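Local coordinates for protein nitrite oxidoreductase subunit A (Kuenenia stuttgartiensis, PDB 7B04) that belongs to the molybdopterin oxidoreductase family, resembles the NarG subunit, and binds a molybdenum atom, two MD1 molecules and an iron/sulfur cluster, at residues T219-G224 against P645-W650; R265-Y270 against E612-W617; R490-D495 against A860-N865. One frame throughout, in Å; residues are numbered along the deposited sequence.

In the fold
Contacts 1 and 2 are neighbours, with centres about 11 Å apart, and they share one mixed sheet. Strand 222-226 of contact 1 lies beside strand 265-266 of contact 2. K223 NZ makes a salt bridge with E612 OE1 at 3.0 Å, and L649 CD1 packs 3.4 Å from W267 CZ3. The side chain of W650 is about 8 Å from a bound MD1, and that of W617 is about 9 Å from a bound MD1. The side chain of E613 is about 11 Å from the molybdenum atom. Contact 3 is remote. Its centre is about 46 Å from that of contact 1 and about 36 Å from that of contact 2, and it touches neither.

Contact 1: residues T219-G224 against P645-W650; sequences TRTFKG and PTKVLW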
loop_
_atom_site.group_PDB
_atom_site.type_symbol
_atom_site.label_atom_id
_atom_site.label_comp_id
_atom_site.label_asym_id
_atom_site.label_seq_id
_atom_site.Cartn_x
_atom_site.Cartn_y
_atom_site.Cartn_z
ATOM N N THR B 219 -40.303 -7.792 -7.072
ATOM C CA THR B 219 -39.225 -7.322 -6.219
ATOM C C THR B 219 -38.020 -8.246 -6.221
ATOM O O THR B 219 -36.930 -7.820 -5.816
ATOM C CB THR B 219 -39.744 -7.157 -4.804
ATOM O OG1 THR B 219 -40.353 -8.386 -4.378
ATOM C CG2 THR B 219 -40.799 -6.065 -4.761
ATOM N N ARG B 220 -38.171 -9.486 -6.682
ATOM C CA ARG B 220 -37.002 -10.359 -6.744
ATOM C C ARG B 220 -36.063 -9.988 -7.883
ATOM O O ARG B 220 -34.976 -10.569 -7.992
ATOM C CB ARG B 220 -37.424 -11.824 -6.833
ATOM C CG ARG B 220 -37.772 -12.364 -5.447
ATOM C CD ARG B 220 -37.381 -13.812 -5.223
ATOM N NE ARG B 220 -37.757 -14.239 -3.875
ATOM C CZ ARG B 220 -38.180 -15.458 -3.552
ATOM N NH1 ARG B 220 -38.495 -15.731 -2.293
ATOM N NH2 ARG B 220 -38.294 -16.406 -4.475
ATOM N N THR B 221 -36.475 -9.057 -8.739
ATOM C CA THR B 221 -35.596 -8.445 -9.720
ATOM C C THR B 221 -34.792 -7.295 -9.131
ATOM O O THR B 221 -33.888 -6.784 -9.799
ATOM C CB THR B 221 -36.400 -7.946 -10.926
ATOM O OG1 THR B 221 -37.481 -7.122 -10.477
ATOM C CG2 THR B 221 -36.974 -9.121 -11.705
ATOM N N PHE B 222 -35.106 -6.870 -7.906
ATOM C CA PHE B 222 -34.311 -5.872 -7.205
ATOM C C PHE B 222 -33.156 -6.566 -6.504
ATOM O O PHE B 222 -33.360 -7.515 -5.738
ATOM C CB PHE B 222 -35.139 -5.098 -6.178
ATOM C CG PHE B 222 -34.369 -4.005 -5.468
ATOM C CD1 PHE B 222 -34.432 -2.697 -5.914
ATOM C CD2 PHE B 222 -33.582 -4.286 -4.358
ATOM C CE1 PHE B 222 -33.735 -1.690 -5.269
ATOM C CE2 PHE B 222 -32.883 -3.282 -3.710
ATOM C CZ PHE B 222 -32.961 -1.985 -4.167
ATOM N N LYS B 223 -31.948 -6.086 -6.755
ATOM C CA LYS B 223 -30.753 -6.658 -6.157
ATOM C C LYS B 223 -30.121 -5.599 -5.266
ATOM O O LYS B 223 -29.608 -4.586 -5.755
ATOM C CB LYS B 223 -29.795 -7.137 -7.241
ATOM C CG LYS B 223 -30.106 -8.536 -7.760
ATOM C CD LYS B 223 -31.401 -8.660 -8.524
ATOM C CE LYS B 223 -31.689 -10.121 -8.826
ATOM N NZ LYS B 223 -30.595 -10.765 -9.620
ATOM N N GLY B 224 -30.161 -5.839 -3.963
ATOM C CA GLY B 224 -29.603 -4.910 -3.007
ATOM C C GLY B 224 -28.395 -5.487 -2.308
ATOM O O GLY B 224 -28.484 -6.487 -1.589
ATOM N N PRO B 645 -33.499 -12.611 -12.495
ATOM C CA PRO B 645 -33.062 -11.485 -13.332
ATOM C C PRO B 645 -32.827 -10.221 -12.517
ATOM O O PRO B 645 -33.551 -9.932 -11.563
ATOM C CB PRO B 645 -34.225 -11.306 -14.317
ATOM C CG PRO B 645 -34.879 -12.641 -14.371
ATOM C CD PRO B 645 -34.756 -13.204 -12.985
ATOM N N THR B 646 -31.794 -9.470 -12.898
ATOM C CA THR B 646 -31.481 -8.192 -12.267
ATOM C C THR B 646 -32.040 -7.075 -13.135
ATOM O O THR B 646 -31.654 -6.932 -14.300
ATOM C CB THR B 646 -29.976 -7.999 -12.075
ATOM O OG1 THR B 646 -29.424 -9.125 -11.382
ATOM C CG2 THR B 646 -29.694 -6.725 -11.290
ATOM N N LYS B 647 -32.951 -6.297 -12.567
ATOM C CA LYS B 647 -33.551 -5.154 -13.235
ATOM C C LYS B 647 -33.341 -3.856 -12.479
ATOM O O LYS B 647 -33.305 -2.791 -13.099
ATOM C CB LYS B 647 -35.055 -5.385 -13.447
ATOM C CG LYS B 647 -35.352 -6.471 -14.466
ATOM C CD LYS B 647 -34.888 -6.045 -15.847
ATOM C CE LYS B 647 -35.255 -7.071 -16.898
ATOM N NZ LYS B 647 -34.812 -6.647 -18.255
ATOM N N VAL B 648 -33.209 -3.918 -11.156
ATOM C CA VAL B 648 -32.834 -2.779 -10.330
ATOM C C VAL B 648 -31.685 -3.219 -9.436
ATOM O O VAL B 648 -31.650 -4.366 -8.979
ATOM C CB VAL B 648 -34.012 -2.254 -9.482
ATOM C CG1 VAL B 648 -33.625 -0.963 -8.778
ATOM C CG2 VAL B 648 -35.239 -2.036 -10.340
ATOM N N LEU B 649 -30.740 -2.311 -9.196
ATOM C CA LEU B 649 -29.528 -2.641 -8.464
ATOM C C LEU B 649 -29.103 -1.427 -7.657
ATOM O O LEU B 649 -29.112 -0.303 -8.166
ATOM C CB LEU B 649 -28.407 -3.069 -9.416
ATOM C CG LEU B 649 -27.024 -3.299 -8.809
ATOM C CD1 LEU B 649 -27.096 -4.357 -7.721
ATOM C CD2 LEU B 649 -26.027 -3.700 -9.886
ATOM N N TRP B 650 -28.742 -1.658 -6.395
ATOM C CA TRP B 650 -28.231 -0.587 -5.550
ATOM C C TRP B 650 -27.229 -1.158 -4.556
ATOM O O TRP B 650 -27.517 -2.164 -3.899
ATOM C CB TRP B 650 -29.397 0.101 -4.837
ATOM C CG TRP B 650 -29.033 1.211 -3.921
ATOM C CD1 TRP B 650 -27.970 2.058 -4.028
ATOM C CD2 TRP B 650 -29.769 1.631 -2.771
ATOM N NE1 TRP B 650 -27.990 2.969 -3.000
ATOM C CE2 TRP B 650 -29.085 2.726 -2.214
ATOM C CE3 TRP B 650 -30.934 1.176 -2.150
ATOM C CZ2 TRP B 650 -29.529 3.376 -1.067
ATOM C CZ3 TRP B 650 -31.374 1.820 -1.012
ATOM C CH2 TRP B 650 -30.673 2.910 -0.482
#
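F222 holds CG anti to its backbone N (chi1 -177°), and V648 holds CG1 anti to its own (chi1 -173°). On their shared face of the sheet the two side chains then cross, with F222 CD1 3.4 Å from V648 CG1. The approach is oblique to the phenyl ring. F222 CZ also reaches CB of W650, whose side chain runs beside that of F222 and points the same way. K223 points to the other face. Its chain is bent at chi2 and again at chi4 (-59°), and this last bend places NZ 2.7 Å from T646 OG1, a hydrogen bond. The aliphatic part of K223 lies across T646, and CE comes close to P645 O. L649 CD1 packs on the same face, 3.9 Å from K223 CB.

The backbones form a parallel beta pairing, F222 with V648, K223 with L649 and G224 with W650. K223 bonds to the residues before and after L649, as in a parallel pair: its N donates to V648 O at 2.8 Å, and its O accepts from W650 N at 3.1 Å. The pairing starts at T221 O, which two successive amides grip. K647 N is 3.0 Å from T221 O and only slightly tilted from the carbonyl plane, while V648 N is 3.2 Å from it and stands well above that plane. Beside this start, T221 CB rests on K647 CB.

K223 NZ also bonds S644 O and makes a salt bridge with E612 OE1. K647 NZ bonds Q204 OE1. The pair lies inside a mixed sheet, with strand 265-266 beyond 222-226 and strand 676-681 beyond 648-652. Helices 174-191 and 238-254 pack on the F222 face, and helix 734-749 covers W650.

Contact 2: residues R265-Y270 against E612-W617; sequences RNWSNY and EEVAYW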
loop_
_atom_site.group_PDB
_atom_site.type_symbol
_atom_site.label_atom_id
_atom_site.label_comp_id
_atom_site.label_asym_id
_atom_site.label_seq_id
_atom_site.Cartn_x
_atom_site.Cartn_y
_atom_site.Cartn_z
ATOM N N ARG B 265 -33.519 -9.209 -3.107
ATOM C CA ARG B 265 -32.554 -10.286 -2.978
ATOM C C ARG B 265 -31.206 -9.753 -2.515
ATOM O O ARG B 265 -30.651 -8.820 -3.113
ATOM C CB ARG B 265 -32.423 -11.033 -4.290
ATOM C CG ARG B 265 -33.511 -12.068 -4.417
ATOM C CD ARG B 265 -33.245 -12.996 -5.542
ATOM N NE ARG B 265 -32.500 -14.160 -5.079
ATOM C CZ ARG B 265 -32.415 -15.301 -5.753
ATOM N NH1 ARG B 265 -31.713 -16.317 -5.264
ATOM N NH2 ARG B 265 -33.021 -15.420 -6.929
ATOM N N ASN B 266 -30.703 -10.328 -1.427
ATOM C CA ASN B 266 -29.447 -9.898 -0.837
ATOM C C ASN B 266 -28.284 -10.428 -1.667
ATOM O O ASN B 266 -28.167 -11.638 -1.902
ATOM C CB ASN B 266 -29.350 -10.406 0.596
ATOM C CG ASN B 266 -30.473 -9.911 1.479
ATOM O OD1 ASN B 266 -31.113 -8.902 1.185
ATOM N ND2 ASN B 266 -30.739 -10.641 2.560
ATOM N N TRP B 267 -27.463 -9.513 -2.167
ATOM C CA TRP B 267 -26.311 -9.884 -2.980
ATOM C C TRP B 267 -25.118 -10.217 -2.092
ATOM O O TRP B 267 -24.846 -9.522 -1.103
ATOM C CB TRP B 267 -25.966 -8.759 -3.954
ATOM C CG TRP B 267 -26.477 -9.086 -5.298
ATOM C CD1 TRP B 267 -27.410 -10.034 -5.584
ATOM C CD2 TRP B 267 -26.118 -8.482 -6.544
ATOM N NE1 TRP B 267 -27.640 -10.075 -6.931
ATOM C CE2 TRP B 267 -26.867 -9.126 -7.545
ATOM C CE3 TRP B 267 -25.235 -7.464 -6.912
ATOM C CZ2 TRP B 267 -26.766 -8.785 -8.890
ATOM C CZ3 TRP B 267 -25.132 -7.128 -8.254
ATOM C CH2 TRP B 267 -25.898 -7.786 -9.225
ATOM N N SER B 268 -24.401 -11.270 -2.464
ATOM C CA SER B 268 -23.336 -11.800 -1.634
ATOM C C SER B 268 -22.073 -10.952 -1.778
ATOM O O SER B 268 -21.906 -10.181 -2.733
ATOM C CB SER B 268 -23.046 -13.257 -2.018
ATOM O OG SER B 268 -22.734 -13.357 -3.400
ATOM N N ASN B 269 -21.173 -11.107 -0.811
ATOM C CA ASN B 269 -19.914 -10.372 -0.798
ATOM C C ASN B 269 -18.693 -11.277 -0.800
ATOM O O ASN B 269 -17.809 -11.116 -1.651
ATOM C CB ASN B 269 -19.866 -9.442 0.427
ATOM C CG ASN B 269 -20.857 -8.305 0.328
ATOM O OD1 ASN B 269 -20.924 -7.613 -0.682
ATOM N ND2 ASN B 269 -21.635 -8.105 1.386
ATOM N N TYR B 270 -18.630 -12.233 0.126
ATOM C CA TYR B 270 -17.421 -13.027 0.320
ATOM C C TYR B 270 -17.108 -13.851 -0.920
ATOM O O TYR B 270 -15.985 -13.823 -1.437
ATOM C CB TYR B 270 -17.604 -13.921 1.548
ATOM C CG TYR B 270 -16.356 -14.597 2.077
ATOM C CD1 TYR B 270 -15.147 -13.924 2.143
ATOM C CD2 TYR B 270 -16.408 -15.897 2.564
ATOM C CE1 TYR B 270 -14.017 -14.535 2.657
ATOM C CE2 TYR B 270 -15.285 -16.515 3.077
ATOM C CZ TYR B 270 -14.090 -15.832 3.115
ATOM O OH TYR B 270 -12.966 -16.447 3.620
ATOM N N GLU B 612 -28.666 -14.215 -2.845
ATOM C CA GLU B 612 -28.223 -14.556 -4.189
ATOM C C GLU B 612 -26.731 -14.285 -4.302
ATOM O O GLU B 612 -26.183 -13.435 -3.595
ATOM C CB GLU B 612 -28.997 -13.759 -5.256
ATOM C CG GLU B 612 -28.524 -13.978 -6.692
ATOM C CD GLU B 612 -29.324 -13.186 -7.705
ATOM O OE1 GLU B 612 -30.356 -12.598 -7.321
ATOM O OE2 GLU B 612 -28.917 -13.144 -8.886
ATOM N N GLU B 613 -26.081 -15.018 -5.201
ATOM C CA GLU B 613 -24.672 -14.824 -5.507
ATOM C C GLU B 613 -24.510 -13.864 -6.679
ATOM O O GLU B 613 -25.224 -13.960 -7.681
ATOM C CB GLU B 613 -23.994 -16.155 -5.828
ATOM C CG GLU B 613 -22.610 -16.284 -5.235
ATOM C CD GLU B 613 -21.627 -15.294 -5.806
ATOM O OE1 GLU B 613 -21.802 -14.901 -6.971
ATOM O OE2 GLU B 613 -20.688 -14.900 -5.089
ATOM N N VAL B 614 -23.558 -12.938 -6.545
ATOM C CA VAL B 614 -23.364 -11.910 -7.564
ATOM C C VAL B 614 -22.832 -12.499 -8.870
ATOM O O VAL B 614 -23.122 -11.975 -9.952
ATOM C CB VAL B 614 -22.426 -10.816 -7.017
ATOM C CG1 VAL B 614 -22.140 -9.759 -8.075
ATOM C CG2 VAL B 614 -23.018 -10.180 -5.770
ATOM N N ALA B 615 -22.071 -13.599 -8.805
ATOM C CA ALA B 615 -21.371 -14.092 -9.993
ATOM C C ALA B 615 -22.324 -14.436 -11.130
ATOM O O ALA B 615 -21.922 -14.408 -12.297
ATOM C CB ALA B 615 -20.515 -15.308 -9.652
ATOM N N TYR B 616 -23.577 -14.775 -10.818
ATOM C CA TYR B 616 -24.535 -15.057 -11.882
ATOM C C TYR B 616 -24.734 -13.837 -12.768
ATOM O O TYR B 616 -24.804 -13.958 -13.996
ATOM C CB TYR B 616 -25.860 -15.526 -11.284
ATOM C CG TYR B 616 -25.735 -16.837 -10.548
ATOM C CD1 TYR B 616 -25.663 -18.038 -11.239
ATOM C CD2 TYR B 616 -25.670 -16.873 -9.162
ATOM C CE1 TYR B 616 -25.539 -19.239 -10.572
ATOM C CE2 TYR B 616 -25.546 -18.070 -8.484
ATOM C CZ TYR B 616 -25.481 -19.249 -9.195
ATOM O OH TYR B 616 -25.355 -20.444 -8.527
ATOM N N TRP B 617 -24.812 -12.650 -12.165
ATOM C CA TRP B 617 -24.790 -11.417 -12.944
ATOM C C TRP B 617 -23.526 -11.334 -13.793
ATOM O O TRP B 617 -23.584 -11.040 -14.993
ATOM C CB TRP B 617 -24.902 -10.209 -12.016
ATOM C CG TRP B 617 -24.476 -8.939 -12.661
ATOM C CD1 TRP B 617 -25.166 -8.219 -13.591
ATOM C CD2 TRP B 617 -23.248 -8.238 -12.440
ATOM N NE1 TRP B 617 -24.447 -7.108 -13.958
ATOM C CE2 TRP B 617 -23.265 -7.097 -13.266
ATOM C CE3 TRP B 617 -22.138 -8.463 -11.622
ATOM C CZ2 TRP B 617 -22.217 -6.185 -13.297
ATOM C CZ3 TRP B 617 -21.099 -7.556 -11.655
ATOM C CH2 TRP B 617 -21.147 -6.431 -12.485
#
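N266 O accepts a hydrogen bond from E612 N at 2.8 Å. This is the firm backbone link of a single bridge between W267 and E612. S268 N adds a weak, bent bond to E612 O at 3.0 Å. The hydroxyl of S268 accepts from V614 N at 3.3 Å. The E613 carboxylate is doubtfully placed in the model, with OE2 near S268 OG and T271 OG1.

R265 and E612 meet differently. Their side chains cross at about a right angle, and E612 OE1 sits over one face of the guanidinium, 3.5 Å from R265 NE. This is a salt bridge of charges alone, since no N-H points at the oxygen. R265 NH1 bonds D611 O and M642 O instead. E612 OE1 also pairs with K223 NZ, and N266 OD1 accepts from N243 ND2.

W267 fills the apolar side. V614 CG1 lies over the face of its six-membered ring, 4.2 Å from the centroid, a CH-pi contact. V614 CG2 covers the same indole nearer the rim. The E612 carboxylate stands at the ring edge, steeply turned against it. W617 meets the indole obliquely, its CB 3.8 Å from W267 CH2.

The contact joins the outermost strand 265-266 of the mixed sheet to the start of helix 615-618. Strand 222-226 touches W267, helix 238-254 packs on N266, and helix 663-670 packs on W617.

Contact 3: residues R490-D495 against A860-N865; sequences RDYDID and AIVSTN
The phenol of Y492 and the carboxylate of D491 are the flat groups that reach segment 860-865. V862 O approaches the Y492 ring obliquely and lies 3.6 Å from CZ. The carboxylate is met by T864, whose OG1 is 2.8 Å from D491 OD1 and 2.8 Å from D491 OD2. D491 thus meets an ST turn at S863-N865, just after strand 860-862. Y492 meets the last residue of that strand.

Y492 OH donates to V862 O at 2.7 Å, a weak bond. The same OH is also bonded by H847 N, from the adjoining strand 847-848. The phenol thus ties segment 490-495 to two strands of the small mixed sheet. The Y492 side chain also touches A357 and L360 of helix 355-368.

D491 holds CG anti to its carbonyl carbon (chi1 -59°), and from there the carboxylate faces the turn. T864 sets OG1 between its backbone N and carbonyl carbon (chi1 61°). The hydroxyl then serves as a donor to the carboxylate and can use either oxygen. T864 N also points to OD2, but that distance is modelled too short to be trusted. T864 CG2 touches the same oxygen at 3.5 Å.

The contact is small and largely polar. It joins the loop between helices 481-488 and 494-501 to the end of strand 860-862 and the turn that follows. Helix 481-488 also borders the turn, where H488 touches the side chains of S863 and N865.

S863 lies beside the carboxylate, with OG 3.6 Å from D491 OD2. The ST turn rests on this serine: S863 OG accepts from N865 N at 3.0 Å, a nearly straight bond (168° at the hydrogen).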
loop_
_atom_site.group_PDB
_atom_site.type_symbol
_atom_site.label_atom_id
_atom_site.label_comp_id
_atom_site.label_asym_id
_atom_site.label_seq_id
_atom_site.Cartn_x
_atom_site.Cartn_y
_atom_site.Cartn_z
ATOM N N ARG B 490 -0.655 -43.313 -6.085
ATOM C CA ARG B 490 0.334 -43.921 -6.975
ATOM C C ARG B 490 0.640 -43.049 -8.187
ATOM O O ARG B 490 1.688 -43.224 -8.820
ATOM C CB ARG B 490 -0.147 -45.298 -7.436
ATOM N N ASP B 491 -0.276 -42.154 -8.555
ATOM C CA ASP B 491 -0.065 -41.219 -9.651
ATOM C C ASP B 491 0.686 -39.971 -9.225
ATOM O O ASP B 491 0.956 -39.103 -10.061
ATOM C CB ASP B 491 -1.389 -40.825 -10.292
ATOM C CG ASP B 491 -2.133 -42.023 -10.835
ATOM O OD1 ASP B 491 -1.675 -43.166 -10.612
ATOM O OD2 ASP B 491 -3.155 -41.827 -11.507
ATOM N N TYR B 492 0.989 -39.844 -7.945
ATOM C CA TYR B 492 1.647 -38.671 -7.404
ATOM C C TYR B 492 3.007 -39.035 -6.828
ATOM O O TYR B 492 3.413 -38.562 -5.756
ATOM C CB TYR B 492 0.731 -37.998 -6.395
ATOM C CG TYR B 492 -0.471 -37.467 -7.137
ATOM C CD1 TYR B 492 -0.436 -36.212 -7.724
ATOM C CD2 TYR B 492 -1.592 -38.259 -7.352
ATOM C CE1 TYR B 492 -1.505 -35.737 -8.441
ATOM C CE2 TYR B 492 -2.666 -37.790 -8.074
ATOM C CZ TYR B 492 -2.618 -36.525 -8.616
ATOM O OH TYR B 492 -3.682 -36.032 -9.341
ATOM N N ASP B 493 3.720 -39.894 -7.560
ATOM C CA ASP B 493 5.102 -40.203 -7.228
ATOM C C ASP B 493 5.949 -38.942 -7.308
ATOM O O ASP B 493 5.636 -37.997 -8.042
ATOM C CB ASP B 493 5.655 -41.282 -8.177
ATOM C CG ASP B 493 5.720 -40.827 -9.623
ATOM O OD1 ASP B 493 4.666 -40.423 -10.151
ATOM O OD2 ASP B 493 6.806 -40.900 -10.241
ATOM N N ILE B 494 7.041 -38.949 -6.542
ATOM C CA ILE B 494 7.854 -37.751 -6.356
ATOM C C ILE B 494 8.338 -37.212 -7.693
ATOM O O ILE B 494 8.474 -35.996 -7.872
ATOM C CB ILE B 494 9.035 -38.042 -5.404
ATOM C CG1 ILE B 494 8.535 -38.626 -4.078
ATOM C CG2 ILE B 494 9.836 -36.785 -5.146
ATOM C CD1 ILE B 494 9.635 -39.196 -3.193
ATOM N N ASP B 495 8.579 -38.100 -8.659
ATOM C CA ASP B 495 9.100 -37.668 -9.951
ATOM C C ASP B 495 8.021 -37.077 -10.856
ATOM O O ASP B 495 8.276 -36.087 -11.551
ATOM C CB ASP B 495 9.787 -38.838 -10.650
ATOM C CG ASP B 495 11.121 -39.178 -10.027
ATOM O OD1 ASP B 495 11.768 -38.260 -9.480
ATOM O OD2 ASP B 495 11.520 -40.360 -10.083
ATOM N N ALA B 860 -8.746 -31.296 -17.252
ATOM C CA ALA B 860 -8.482 -32.727 -17.296
ATOM C C ALA B 860 -8.192 -33.254 -15.897
ATOM O O ALA B 860 -7.550 -32.583 -15.084
ATOM C CB ALA B 860 -7.309 -33.027 -18.227
ATOM N N ILE B 861 -8.665 -34.467 -15.621
ATOM C CA ILE B 861 -8.441 -35.116 -14.335
ATOM C C ILE B 861 -7.208 -36.000 -14.467
ATOM O O ILE B 861 -7.229 -37.007 -15.179
ATOM C CB ILE B 861 -9.662 -35.930 -13.891
ATOM C CG1 ILE B 861 -10.903 -35.040 -13.832
ATOM C CG2 ILE B 861 -9.400 -36.583 -12.541
ATOM C CD1 ILE B 861 -12.195 -35.801 -13.640
ATOM N N VAL B 862 -6.135 -35.628 -13.774
ATOM C CA VAL B 862 -4.870 -36.349 -13.851
ATOM C C VAL B 862 -4.905 -37.433 -12.778
ATOM O O VAL B 862 -4.597 -37.182 -11.611
ATOM C CB VAL B 862 -3.672 -35.411 -13.686
ATOM C CG1 VAL B 862 -2.384 -36.207 -13.562
ATOM C CG2 VAL B 862 -3.590 -34.451 -14.863
ATOM N N SER B 863 -5.283 -38.644 -13.181
ATOM C CA SER B 863 -5.306 -39.798 -12.290
ATOM C C SER B 863 -5.586 -41.048 -13.109
ATOM O O SER B 863 -6.146 -40.981 -14.208
ATOM C CB SER B 863 -6.359 -39.645 -11.184
ATOM O OG SER B 863 -6.367 -40.775 -10.329
ATOM N N THR B 864 -5.169 -42.193 -12.565
ATOM C CA THR B 864 -5.528 -43.502 -13.100
ATOM C C THR B 864 -6.340 -44.313 -12.102
ATOM O O THR B 864 -6.578 -45.505 -12.333
ATOM C CB THR B 864 -4.281 -44.294 -13.510
ATOM O OG1 THR B 864 -3.451 -44.516 -12.364
ATOM C CG2 THR B 864 -3.496 -43.545 -14.561
ATOM N N ASN B 865 -6.749 -43.704 -10.997
ATOM C CA ASN B 865 -7.507 -44.389 -9.962
ATOM C C ASN B 865 -8.782 -44.983 -10.550
ATOM O O ASN B 865 -9.609 -44.236 -11.094
ATOM C CB ASN B 865 -7.845 -43.409 -8.839
ATOM C CG ASN B 865 -8.390 -44.097 -7.600
ATOM O OD1 ASN B 865 -8.526 -45.318 -7.560
ATOM N ND2 ASN B 865 -8.704 -43.307 -6.579
#